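Local atomic coordinates of alpha,alpha-trehalose-phosphate synthase (UDP-forming) (Burkholderia multivorans, PDB entry 5UOF), a protein that belongs to glycosyltransferase family 20 and has the two-domain GT-B fold, in which two Rossmann-like domains face each other. Residues R283-W297 with L416-S428. Residues are numbered along the deposited sequence; the frame is centred on the assembly and turned at random. Where two conformers were deposited one is given.
Sequences RFQAFERMLANAPGW and LSQMADALERALS
The hydroxyl OG of S417 is gripped from two directions: NH1 of R289 donates a hydrogen bond to it at 2.8 Å, and a water links it to ND2 of N293. The bond bends to 148° at the hydrogen, and OG lies slightly off the guanidinium plane. Helices 280-293 and 416-428 pack here on the C-terminal Rossmann-like domain of the GT-B fold, where A286, M419 and L423 also touch Y366 of strand 364-367 in its parallel sheet. The axes of 283-293 and 416-428 come within 7.9 Å and cross at -64°, with the small side chains of A286 and A420 at the crossing, CB of A420 lying 3.4 Å from O of A286. In CA position M290 and A420 are nearest. R289 sends its CG anti to the backbone N (chi1 -174°) and bends at chi3, which carries the guanidinium over CB of L416, one face resting on that methylene. In one of its two conformers M290 packs as a knob among A420, L423, E424 and L427, SD lying 3.6 Å from CB of L423. A second water joins ND2 of N293 to OD1 of D421, whose OD2 forms a salt bridge with R109 of the second subunit. Beyond helix 280-293, the short 3-10 segment 295-297 brings W297 against L427, whose CD1 makes a CH-pi contact 4.2 Å from the centroid of the six-membered ring. At the ring edge, a water accepts from NE1 of W297 and donates to the carbonyl O of E424.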
ATOM      1  N   ARG A 283     -15.519 -11.255  -4.482  1.00 10.91           N
ATOM      2  CA  ARG A 283     -15.722 -12.519  -5.184  1.00 12.24           C
ATOM      3  C   ARG A 283     -17.210 -12.790  -5.405  1.00 10.62           C
ATOM      4  O   ARG A 283     -17.656 -13.067  -6.532  1.00 11.02           O
ATOM      5  CB  ARG A 283     -15.067 -13.637  -4.354  1.00 11.12           C
ATOM      6  CG  ARG A 283     -14.785 -14.944  -5.085  1.00 14.26           C
ATOM      7  CD  ARG A 283     -13.430 -14.917  -5.772  1.00 16.95           C
ATOM      8  NE  ARG A 283     -12.343 -14.617  -4.834  1.00 17.15           N
ATOM      9  CZ  ARG A 283     -11.653 -15.527  -4.155  1.00 18.95           C
ATOM     10  NH1 ARG A 283     -11.932 -16.818  -4.281  1.00 16.79           N
ATOM     11  NH2 ARG A 283     -10.687 -15.138  -3.322  1.00 13.40           N
ATOM     12  N   PHE A 284     -17.993 -12.710  -4.332  1.00 11.31           N
ATOM     13  CA  PHE A 284     -19.420 -12.980  -4.422  1.00  9.63           C
ATOM     14  C   PHE A 284     -20.117 -11.923  -5.263  1.00 11.35           C
ATOM     15  O   PHE A 284     -21.001 -12.247  -6.061  1.00 12.51           O
ATOM     16  CB  PHE A 284     -20.064 -13.010  -3.038  1.00 10.11           C
ATOM     17  CG  PHE A 284     -19.728 -14.228  -2.206  1.00  9.89           C
ATOM     18  CD1 PHE A 284     -18.746 -15.125  -2.597  1.00 13.38           C
ATOM     19  CD2 PHE A 284     -20.431 -14.467  -1.039  1.00 10.38           C
ATOM     20  CE1 PHE A 284     -18.456 -16.240  -1.806  1.00 15.34           C
ATOM     21  CE2 PHE A 284     -20.144 -15.578  -0.242  1.00 15.52           C
ATOM     22  CZ  PHE A 284     -19.160 -16.463  -0.640  1.00 12.96           C
ATOM     23  N   GLN A 285     -19.758 -10.653  -5.069  1.00 12.38           N
ATOM     24  CA  GLN A 285     -20.490  -9.584  -5.742  1.00 10.71           C
ATOM     25  C   GLN A 285     -20.253  -9.605  -7.245  1.00 11.36           C
ATOM     26  O   GLN A 285     -21.130  -9.200  -8.015  1.00 11.97           O
ATOM     27  CB  GLN A 285     -20.101  -8.220  -5.158  1.00 12.46           C
ATOM     28  CG  GLN A 285     -20.623  -8.020  -3.736  1.00 19.37           C
ATOM     29  CD  GLN A 285     -20.352  -6.628  -3.198  1.00 25.53           C
ATOM     30  OE1 GLN A 285     -19.646  -5.839  -3.821  1.00 23.30           O
ATOM     31  NE2 GLN A 285     -20.915  -6.321  -2.028  1.00 22.04           N
ATOM     32  N   ALA A 286     -19.069 -10.026  -7.680  1.00 10.76           N
ATOM     33  CA  ALA A 286     -18.843 -10.125  -9.117  1.00 13.18           C
ATOM     34  C   ALA A 286     -19.658 -11.254  -9.730  1.00 12.70           C
ATOM     35  O   ALA A 286     -20.107 -11.138 -10.872  1.00 11.65           O
ATOM     36  CB  ALA A 286     -17.358 -10.312  -9.407  1.00 11.07           C
ATOM     37  N   PHE A 287     -19.853 -12.354  -8.994  1.00 10.71           N
ATOM     38  CA  PHE A 287     -20.736 -13.413  -9.477  1.00 11.70           C
ATOM     39  C   PHE A 287     -22.169 -12.906  -9.573  1.00 15.77           C
ATOM     40  O   PHE A 287     -22.880 -13.189 -10.546  1.00 12.81           O
ATOM     41  CB  PHE A 287     -20.639 -14.621  -8.543  1.00 10.66           C
ATOM     42  CG  PHE A 287     -21.429 -15.817  -9.000  1.00 12.02           C
ATOM     43  CD1 PHE A 287     -21.059 -16.518 -10.134  1.00 15.49           C
ATOM     44  CD2 PHE A 287     -22.536 -16.251  -8.279  1.00 12.76           C
ATOM     45  CE1 PHE A 287     -21.795 -17.632 -10.553  1.00 16.70           C
ATOM     46  CE2 PHE A 287     -23.260 -17.364  -8.686  1.00 13.62           C
ATOM     47  CZ  PHE A 287     -22.898 -18.045  -9.825  1.00 13.62           C
ATOM     48  N   GLU A 288     -22.605 -12.150  -8.564  1.00 13.13           N
ATOM     49  CA  GLU A 288     -23.918 -11.518  -8.605  1.00 11.85           C
ATOM     50  C   GLU A 288     -24.055 -10.624  -9.831  1.00 13.02           C
ATOM     51  O   GLU A 288     -25.057 -10.683 -10.546  1.00 13.32           O
ATOM     52  CB  GLU A 288     -24.126 -10.699  -7.332  1.00 13.64           C
ATOM     53  CG  GLU A 288     -25.414  -9.894  -7.318  1.00 17.41           C
ATOM     54  CD  GLU A 288     -25.445  -8.857  -6.205  1.00 22.40           C
ATOM     55  OE1 GLU A 288     -24.393  -8.627  -5.555  1.00 18.84           O
ATOM     56  OE2 GLU A 288     -26.528  -8.273  -5.985  1.00 27.47           O
ATOM     57  N   ARG A 289     -23.039  -9.794 -10.083  1.00 12.26           N
ATOM     58  CA  ARG A 289     -23.068  -8.877 -11.216  1.00 16.04           C
ATOM     59  C   ARG A 289     -23.138  -9.643 -12.527  1.00 15.43           C
ATOM     60  O   ARG A 289     -23.857  -9.247 -13.444  1.00 15.66           O
ATOM     61  CB  ARG A 289     -21.834  -7.973 -11.180  1.00 16.86           C
ATOM     62  CG  ARG A 289     -21.816  -6.886 -12.227  1.00 26.16           C
ATOM     63  CD  ARG A 289     -20.796  -5.791 -11.875  1.00 29.70           C
ATOM     64  NE  ARG A 289     -21.146  -5.063 -10.656  1.00 32.60           N
ATOM     65  CZ  ARG A 289     -20.542  -3.947 -10.247  1.00 30.63           C
ATOM     66  NH1 ARG A 289     -19.547  -3.427 -10.953  1.00 21.46           N
ATOM     67  NH2 ARG A 289     -20.927  -3.350  -9.130  1.00 29.84           N
ATOM     68  N   MET A 290     -22.416 -10.759 -12.633  1.00 12.49           N
ATOM     69  CA  MET A 290     -22.507 -11.549 -13.854  0.53 12.70           C
ATOM     70  C   MET A 290     -23.926 -12.066 -14.068  1.00 14.09           C
ATOM     71  O   MET A 290     -24.451 -12.015 -15.182  1.00 13.50           O
ATOM     72  CB  MET A 290     -21.509 -12.703 -13.809  0.53 13.15           C
ATOM     73  CG  MET A 290     -21.297 -13.342 -15.167  0.53 15.14           C
ATOM     74  SD  MET A 290     -21.007 -15.102 -14.997  0.53 15.63           S
ATOM     75  CE  MET A 290     -22.633 -15.667 -14.494  0.53 11.17           C
ATOM     76  N   LEU A 291     -24.568 -12.563 -13.005  1.00 14.96           N
ATOM     77  CA  LEU A 291     -25.924 -13.084 -13.143  1.00 14.58           C
ATOM     78  C   LEU A 291     -26.911 -11.989 -13.515  1.00 16.99           C
ATOM     79  O   LEU A 291     -27.900 -12.256 -14.213  1.00 18.27           O
ATOM     80  CB  LEU A 291     -26.366 -13.756 -11.844  1.00 14.23           C
ATOM     81  CG  LEU A 291     -25.604 -15.018 -11.443  1.00 15.17           C
ATOM     82  CD1 LEU A 291     -26.099 -15.457 -10.079  1.00 17.93           C
ATOM     83  CD2 LEU A 291     -25.804 -16.130 -12.484  1.00 11.77           C
ATOM     84  N   ALA A 292     -26.677 -10.763 -13.040  1.00 14.56           N
ATOM     85  CA  ALA A 292     -27.527  -9.637 -13.420  1.00 14.60           C
ATOM     86  C   ALA A 292     -27.279  -9.224 -14.867  1.00 20.76           C
ATOM     87  O   ALA A 292     -28.225  -8.907 -15.600  1.00 20.71           O
ATOM     88  CB  ALA A 292     -27.272  -8.461 -12.478  1.00 14.75           C
ATOM     89  N   ASN A 293     -26.011  -9.226 -15.294  1.00 19.50           N
ATOM     90  CA  ASN A 293     -25.655  -8.768 -16.637  1.00 19.71           C
ATOM     91  C   ASN A 293     -26.015  -9.791 -17.705  1.00 23.50           C
ATOM     92  O   ASN A 293     -26.321  -9.415 -18.842  1.00 21.87           O
ATOM     93  CB  ASN A 293     -24.155  -8.476 -16.728  1.00 22.83           C
ATOM     94  CG  ASN A 293     -23.731  -7.289 -15.897  1.00 27.44           C
ATOM     95  OD1 ASN A 293     -24.550  -6.442 -15.529  1.00 28.15           O
ATOM     96  ND2 ASN A 293     -22.434  -7.208 -15.611  1.00 28.80           N
ATOM     97  N   ALA A 294     -25.953 -11.075 -17.374  1.00 21.26           N
ATOM     98  CA  ALA A 294     -26.175 -12.162 -18.327  1.00 17.97           C
ATOM     99  C   ALA A 294     -27.223 -13.070 -17.708  1.00 20.52           C
ATOM    100  O   ALA A 294     -26.904 -14.154 -17.194  1.00 22.21           O
ATOM    101  CB  ALA A 294     -24.877 -12.915 -18.627  1.00 20.16           C
ATOM    102  N   PRO A 295     -28.489 -12.648 -17.712  1.00 21.85           N
ATOM    103  CA  PRO A 295     -29.504 -13.399 -16.961  1.00 22.49           C
ATOM    104  C   PRO A 295     -29.768 -14.781 -17.512  1.00 22.34           C
ATOM    105  O   PRO A 295     -30.371 -15.596 -16.806  1.00 19.67           O
ATOM    106  CB  PRO A 295     -30.747 -12.504 -17.048  1.00 25.15           C
ATOM    107  CG  PRO A 295     -30.507 -11.619 -18.224  1.00 28.61           C
ATOM    108  CD  PRO A 295     -29.033 -11.409 -18.301  1.00 18.63           C
ATOM    109  N   GLY A 296     -29.326 -15.080 -18.736  1.00 23.22           N
ATOM    110  CA  GLY A 296     -29.403 -16.439 -19.236  1.00 20.48           C
ATOM    111  C   GLY A 296     -28.609 -17.428 -18.411  1.00 21.26           C
ATOM    112  O   GLY A 296     -28.876 -18.631 -18.474  1.00 19.92           O
ATOM    113  N   TRP A 297     -27.641 -16.949 -17.629  1.00 16.79           N
ATOM    114  CA  TRP A 297     -26.894 -17.839 -16.751  1.00 13.15           C
ATOM    115  C   TRP A 297     -27.644 -18.185 -15.474  1.00 14.86           C
ATOM    116  O   TRP A 297     -27.231 -19.110 -14.762  1.00 18.06           O
ATOM    117  CB  TRP A 297     -25.525 -17.231 -16.415  1.00 16.91           C
ATOM    118  CG  TRP A 297     -24.543 -17.537 -17.500  1.00 17.29           C
ATOM    119  CD1 TRP A 297     -23.949 -16.651 -18.351  1.00 19.83           C
ATOM    120  CD2 TRP A 297     -24.098 -18.836 -17.896  1.00 16.93           C
ATOM    121  NE1 TRP A 297     -23.139 -17.321 -19.242  1.00 22.39           N
ATOM    122  CE2 TRP A 297     -23.215 -18.663 -18.986  1.00 20.90           C
ATOM    123  CE3 TRP A 297     -24.346 -20.132 -17.424  1.00 16.18           C
ATOM    124  CZ2 TRP A 297     -22.586 -19.743 -19.622  1.00 19.54           C
ATOM    125  CZ3 TRP A 297     -23.725 -21.203 -18.064  1.00 19.16           C
ATOM    126  CH2 TRP A 297     -22.855 -20.996 -19.152  1.00 17.31           C
ATOM    127  N   LEU A 416     -15.046  -5.001 -10.139  1.00 11.97           N
ATOM    128  CA  LEU A 416     -16.051  -6.062 -10.094  1.00 11.09           C
ATOM    129  C   LEU A 416     -16.607  -6.362 -11.475  1.00 15.05           C
ATOM    130  O   LEU A 416     -16.891  -7.523 -11.798  1.00 13.60           O
ATOM    131  CB  LEU A 416     -17.192  -5.694  -9.145  1.00 12.94           C
ATOM    132  CG  LEU A 416     -16.800  -5.402  -7.695  1.00 18.80           C
ATOM    133  CD1 LEU A 416     -18.037  -5.058  -6.878  1.00 25.19           C
ATOM    134  CD2 LEU A 416     -16.079  -6.596  -7.113  1.00 23.83           C
ATOM    135  N   SER A 417     -16.783  -5.332 -12.302  1.00 13.61           N
ATOM    136  CA  SER A 417     -17.312  -5.573 -13.639  1.00 12.19           C
ATOM    137  C   SER A 417     -16.330  -6.367 -14.489  1.00 13.58           C
ATOM    138  O   SER A 417     -16.745  -7.232 -15.268  1.00 13.77           O
ATOM    139  CB  SER A 417     -17.671  -4.259 -14.313  1.00 15.11           C
ATOM    140  OG  SER A 417     -18.805  -3.701 -13.678  1.00 18.56           O
ATOM    141  N   GLN A 418     -15.026  -6.099 -14.365  1.00 13.91           N
ATOM    142  CA  GLN A 418     -14.075  -6.930 -15.100  1.00 14.87           C
ATOM    143  C   GLN A 418     -14.152  -8.376 -14.629  1.00 12.35           C
ATOM    144  O   GLN A 418     -14.108  -9.304 -15.443  1.00 13.25           O
ATOM    145  CB  GLN A 418     -12.641  -6.408 -14.965  1.00 14.59           C
ATOM    146  CG  GLN A 418     -11.643  -7.314 -15.712  1.00 19.37           C
ATOM    147  CD  GLN A 418     -10.183  -7.014 -15.417  1.00 20.35           C
ATOM    148  OE1 GLN A 418      -9.838  -6.553 -14.338  1.00 17.83           O
ATOM    149  NE2 GLN A 418      -9.318  -7.279 -16.391  1.00 26.98           N
ATOM    150  N   MET A 419     -14.273  -8.588 -13.314  1.00 10.67           N
ATOM    151  CA  MET A 419     -14.389  -9.955 -12.810  1.00  8.75           C
ATOM    152  C   MET A 419     -15.653 -10.626 -13.318  1.00 11.32           C
ATOM    153  O   MET A 419     -15.616 -11.796 -13.727  1.00 13.19           O
ATOM    154  CB  MET A 419     -14.356  -9.967 -11.284  1.00 12.46           C
ATOM    155  CG  MET A 419     -12.992  -9.584 -10.744  1.00 14.58           C
ATOM    156  SD  MET A 419     -12.495 -10.669  -9.369  1.00 15.46           S
ATOM    157  CE  MET A 419     -13.624 -10.130  -8.093  1.00 14.07           C
ATOM    158  N   ALA A 420     -16.776  -9.910 -13.301  1.00 10.97           N
ATOM    159  CA  ALA A 420     -18.013 -10.475 -13.837  1.00 12.84           C
ATOM    160  C   ALA A 420     -17.868 -10.839 -15.310  1.00 11.60           C
ATOM    161  O   ALA A 420     -18.313 -11.915 -15.738  1.00 12.87           O
ATOM    162  CB  ALA A 420     -19.171  -9.498 -13.640  1.00  9.94           C
ATOM    163  N   ASP A 421     -17.263  -9.949 -16.105  1.00 11.81           N
ATOM    164  CA  ASP A 421     -17.066 -10.237 -17.524  1.00 13.39           C
ATOM    165  C   ASP A 421     -16.170 -11.458 -17.711  1.00 11.91           C
ATOM    166  O   ASP A 421     -16.380 -12.255 -18.632  1.00 13.02           O
ATOM    167  CB  ASP A 421     -16.450  -9.031 -18.240  1.00 14.80           C
ATOM    168  CG  ASP A 421     -17.391  -7.834 -18.328  1.00 22.86           C
ATOM    169  OD1 ASP A 421     -18.620  -7.979 -18.120  1.00 18.87           O
ATOM    170  OD2 ASP A 421     -16.884  -6.733 -18.623  1.00 19.32           O
ATOM    171  N   ALA A 422     -15.148 -11.606 -16.861  1.00 14.20           N
ATOM    172  CA  ALA A 422     -14.244 -12.751 -16.982  1.00 12.41           C
ATOM    173  C   ALA A 422     -14.951 -14.055 -16.639  1.00 13.07           C
ATOM    174  O   ALA A 422     -14.729 -15.079 -17.295  1.00 11.15           O
ATOM    175  CB  ALA A 422     -13.023 -12.557 -16.085  1.00 10.50           C
ATOM    176  N   LEU A 423     -15.816 -14.034 -15.627  1.00 11.04           N
ATOM    177  CA  LEU A 423     -16.622 -15.214 -15.325  1.00 10.54           C
ATOM    178  C   LEU A 423     -17.497 -15.599 -16.512  1.00 11.16           C
ATOM    179  O   LEU A 423     -17.578 -16.779 -16.885  1.00 11.68           O
ATOM    180  CB  LEU A 423     -17.487 -14.960 -14.096  1.00 10.12           C
ATOM    181  CG  LEU A 423     -16.767 -14.883 -12.733  1.00  9.91           C
ATOM    182  CD1 LEU A 423     -17.743 -14.380 -11.690  1.00 11.56           C
ATOM    183  CD2 LEU A 423     -16.197 -16.240 -12.317  1.00 12.59           C
ATOM    184  N   GLU A 424     -18.181 -14.612 -17.113  1.00 10.54           N
ATOM    185  CA  GLU A 424     -19.035 -14.914 -18.257  1.00 14.27           C
ATOM    186  C   GLU A 424     -18.215 -15.464 -19.417  1.00 14.57           C
ATOM    187  O   GLU A 424     -18.613 -16.441 -20.063  1.00 13.75           O
ATOM    188  CB  GLU A 424     -19.802 -13.663 -18.684  1.00 13.43           C
ATOM    189  CG  GLU A 424     -20.789 -13.934 -19.816  1.00 21.68           C
ATOM    190  CD  GLU A 424     -21.534 -12.681 -20.252  1.00 35.36           C
ATOM    191  OE1 GLU A 424     -21.325 -11.613 -19.634  1.00 35.93           O
ATOM    192  OE2 GLU A 424     -22.325 -12.770 -21.215  1.00 35.76           O
ATOM    193  N   ARG A 425     -17.054 -14.860 -19.677  1.00 10.54           N
ATOM    194  CA  ARG A 425     -16.195 -15.334 -20.752  1.00 10.29           C
ATOM    195  C   ARG A 425     -15.697 -16.745 -20.468  1.00 13.72           C
ATOM    196  O   ARG A 425     -15.684 -17.606 -21.357  1.00 13.26           O
ATOM    197  CB  ARG A 425     -15.012 -14.389 -20.930  1.00 13.21           C
ATOM    198  CG  ARG A 425     -14.070 -14.849 -22.008  1.00 13.55           C
ATOM    199  CD  ARG A 425     -13.041 -13.806 -22.373  1.00 17.01           C
ATOM    200  NE  ARG A 425     -12.094 -14.353 -23.338  1.00 16.68           N
ATOM    201  CZ  ARG A 425     -10.939 -13.790 -23.648  1.00 20.81           C
ATOM    202  NH1 ARG A 425     -10.578 -12.635 -23.073  1.00 19.71           N
ATOM    203  NH2 ARG A 425     -10.149 -14.389 -24.531  1.00 19.45           N
ATOM    204  N   ALA A 426     -15.294 -16.997 -19.223  1.00 11.96           N
ATOM    205  CA  ALA A 426     -14.823 -18.327 -18.839  1.00 10.36           C
ATOM    206  C   ALA A 426     -15.903 -19.388 -19.048  1.00 15.91           C
ATOM    207  O   ALA A 426     -15.621 -20.488 -19.542  1.00 14.20           O
ATOM    208  CB  ALA A 426     -14.375 -18.305 -17.381  1.00 10.83           C
ATOM    209  N   LEU A 427     -17.140 -19.083 -18.659  1.00 10.39           N
ATOM    210  CA  LEU A 427     -18.202 -20.078 -18.729  1.00 12.86           C
ATOM    211  C   LEU A 427     -18.559 -20.438 -20.164  1.00 14.55           C
ATOM    212  O   LEU A 427     -19.019 -21.555 -20.418  1.00 17.18           O
ATOM    213  CB  LEU A 427     -19.442 -19.576 -17.988  1.00 11.64           C
ATOM    214  CG  LEU A 427     -19.381 -19.565 -16.456  1.00 12.79           C
ATOM    215  CD1 LEU A 427     -20.455 -18.661 -15.865  1.00 16.06           C
ATOM    216  CD2 LEU A 427     -19.460 -21.003 -15.881  1.00 12.08           C
ATOM    217  N   SER A 428     -18.381 -19.524 -21.114  1.00 13.94           N
ATOM    218  CA  SER A 428     -18.740 -19.767 -22.505  0.61 17.03           C
ATOM    219  C   SER A 428     -17.534 -20.024 -23.399  1.00 17.65           C
ATOM    220  O   SER A 428     -17.702 -20.145 -24.616  1.00 15.70           O
ATOM    221  CB  SER A 428     -19.559 -18.589 -23.043  0.61 21.52           C
ATOM    222  OG  SER A 428     -20.880 -18.615 -22.526  0.61 22.78           O
TER
HETATM  223  O   HOH W   1     -20.745  -9.387 -16.873  1.00 25.57           O
HETATM  224  O   HOH W   2     -20.692  -4.489 -15.341  1.00 38.69           O
HETATM  225  O   HOH W   3     -21.365 -16.752 -21.080  1.00 34.64           O